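PDB 1XEW: chromosome partition protein Smc from Pyrococcus furiosus, which is probably required for chromosome condensation and partitioning, its two terminal domains joining into an ABC-type ATPase that binds and hydrolyses ATP. Local coordinates for residues P2-L7 with I22-G27. Sequence-based numbering, arbitrary orientation.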
# COMPACT_ATOMS: atom_id res chain seq x y z
N PRO A 2 7.52 5.65 -13.03
CA PRO A 2 6.43 5.08 -13.85
C PRO A 2 5.10 4.80 -13.15
O PRO A 2 4.97 5.11 -11.99
CB PRO A 2 7.06 3.80 -14.39
CG PRO A 2 8.17 3.51 -13.43
CD PRO A 2 8.73 4.87 -13.21
N TYR A 3 4.10 4.22 -13.84
CA TYR A 3 2.83 3.98 -13.16
C TYR A 3 1.96 2.83 -13.71
O TYR A 3 2.08 2.45 -14.91
CB TYR A 3 2.04 5.26 -13.09
CG TYR A 3 1.41 5.74 -14.35
CD1 TYR A 3 0.20 5.21 -14.78
CD2 TYR A 3 2.02 6.75 -15.15
CE1 TYR A 3 -0.40 5.64 -15.98
CE2 TYR A 3 1.42 7.21 -16.35
CZ TYR A 3 0.21 6.64 -16.75
OH TYR A 3 -0.43 7.06 -17.87
N ILE A 4 1.09 2.29 -12.84
CA ILE A 4 0.26 1.15 -13.24
C ILE A 4 -0.96 1.57 -14.06
O ILE A 4 -1.79 2.37 -13.57
CB ILE A 4 -0.21 0.33 -11.98
CG1 ILE A 4 0.99 -0.16 -11.19
CG2 ILE A 4 -1.07 -0.94 -12.39
CD1 ILE A 4 0.55 -0.65 -9.77
N GLU A 5 -1.06 1.12 -15.33
CA GLU A 5 -2.25 1.39 -16.15
C GLU A 5 -3.38 0.45 -15.77
O GLU A 5 -4.54 0.88 -15.58
CB GLU A 5 -1.93 1.24 -17.65
CG GLU A 5 -0.75 2.10 -18.11
CD GLU A 5 -0.14 1.63 -19.46
OE1 GLU A 5 -0.24 0.41 -19.81
OE2 GLU A 5 0.49 2.48 -20.16
N LYS A 6 -3.08 -0.83 -15.62
CA LYS A 6 -4.15 -1.78 -15.26
C LYS A 6 -3.57 -3.06 -14.86
O LYS A 6 -2.39 -3.31 -15.11
CB LYS A 6 -5.06 -2.11 -16.47
CG LYS A 6 -4.27 -2.60 -17.77
CD LYS A 6 -5.27 -3.03 -18.91
CE LYS A 6 -4.47 -3.40 -20.22
NZ LYS A 6 -5.40 -3.84 -21.28
N LEU A 7 -4.43 -3.89 -14.27
CA LEU A 7 -4.12 -5.20 -13.83
C LEU A 7 -5.14 -6.15 -14.47
O LEU A 7 -6.39 -5.80 -14.46
CB LEU A 7 -4.31 -5.27 -12.34
CG LEU A 7 -3.81 -6.49 -11.52
CD1 LEU A 7 -2.25 -6.53 -11.66
CD2 LEU A 7 -4.25 -6.35 -9.97
N ILE A 22 -8.77 -4.50 -14.52
CA ILE A 22 -8.94 -3.47 -13.49
C ILE A 22 -8.07 -2.24 -13.83
O ILE A 22 -6.88 -2.24 -13.60
CB ILE A 22 -8.46 -3.96 -12.13
CG1 ILE A 22 -9.13 -5.29 -11.77
CG2 ILE A 22 -8.72 -2.85 -11.12
CD1 ILE A 22 -8.67 -5.92 -10.46
N PRO A 23 -8.69 -1.17 -14.32
CA PRO A 23 -8.06 0.08 -14.72
C PRO A 23 -7.73 0.99 -13.50
O PRO A 23 -8.50 0.96 -12.53
CB PRO A 23 -9.14 0.63 -15.67
CG PRO A 23 -10.42 0.35 -14.87
CD PRO A 23 -10.16 -1.04 -14.29
N PHE A 24 -6.60 1.77 -13.55
CA PHE A 24 -6.23 2.69 -12.47
C PHE A 24 -5.87 4.08 -12.97
O PHE A 24 -5.21 4.25 -14.03
CB PHE A 24 -4.97 2.23 -11.66
CG PHE A 24 -5.12 0.89 -11.06
CD1 PHE A 24 -4.35 -0.17 -11.50
CD2 PHE A 24 -6.12 0.66 -10.08
CE1 PHE A 24 -4.54 -1.49 -10.98
CE2 PHE A 24 -6.35 -0.63 -9.56
CZ PHE A 24 -5.55 -1.73 -10.00
N SER A 25 -6.25 5.07 -12.17
CA SER A 25 -5.85 6.39 -12.56
C SER A 25 -4.32 6.48 -12.30
O SER A 25 -3.73 5.80 -11.45
CB SER A 25 -6.61 7.44 -11.68
OG SER A 25 -5.84 8.62 -11.55
N LYS A 26 -3.69 7.35 -13.04
CA LYS A 26 -2.27 7.64 -12.85
C LYS A 26 -2.14 8.35 -11.45
O LYS A 26 -1.08 8.42 -10.86
CB LYS A 26 -1.84 8.62 -13.93
CG LYS A 26 -0.41 9.00 -13.81
CD LYS A 26 -0.22 10.29 -14.61
CE LYS A 26 1.20 10.78 -14.34
NZ LYS A 26 1.59 10.59 -12.87
N GLY A 27 -3.23 8.94 -11.00
CA GLY A 27 -3.28 9.56 -9.68
C GLY A 27 -3.85 8.70 -8.54
O GLY A 27 -3.26 7.72 -8.07
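The antiparallel beta hairpin that opens the N-terminal half of the SMC ATPase head shows how a two-stranded pairing can give way to side-chain packing as its strands diverge. Strand 20-23 is the outermost strand of the sheet within this chain, beside strand 3-10. At Leu-7 and Ile-22, a hydrogen-bonded pair, Ile-22 N gives a nearly straight bond to Leu-7 O (2.7 Å, 167° at the hydrogen), and Leu-7 N returns one to Ile-22 O. The side chains of this pair both rest on Ile-42 of helix 40-49, the helix whose first turn completes the ATP-binding loop, and Leu-7 also touches Ile-46. Lys-6 and Pro-23 form the next, non-hydrogen-bonded pair on the other face, where the extended lysine carries NZ away to Glu-8. Beyond them the last backbone bond runs from Phe-24 N to Glu-5 O at 3.0 Å, while Glu-5 and Lys-6 together face Tyr-85 of strand 80-87 as a classic beta bulge.

From here side chains take over. The Phe-24 ring turns one rim toward Ile-4: Ile-4 CG2 meets Phe-24 CD1 at 3.5 Å, near the ring plane, and the two side chains lie side by side, pointing the same way. At the far end Tyr-3 and Lys-26 cross at about a right angle. With chi1 at 74°, Tyr-3 CG sits between its own N and carbonyl carbon, and the ring is brought against the lysine's aliphatic stem. A serine in place of Tyr-3 would probably leave that stem without the flat surface it lies on and free to swing. The contact is a CH-pi interaction, Lys-26 CG lying 3.5 Å from the centroid of the Tyr-3 ring and only 10° off its normal.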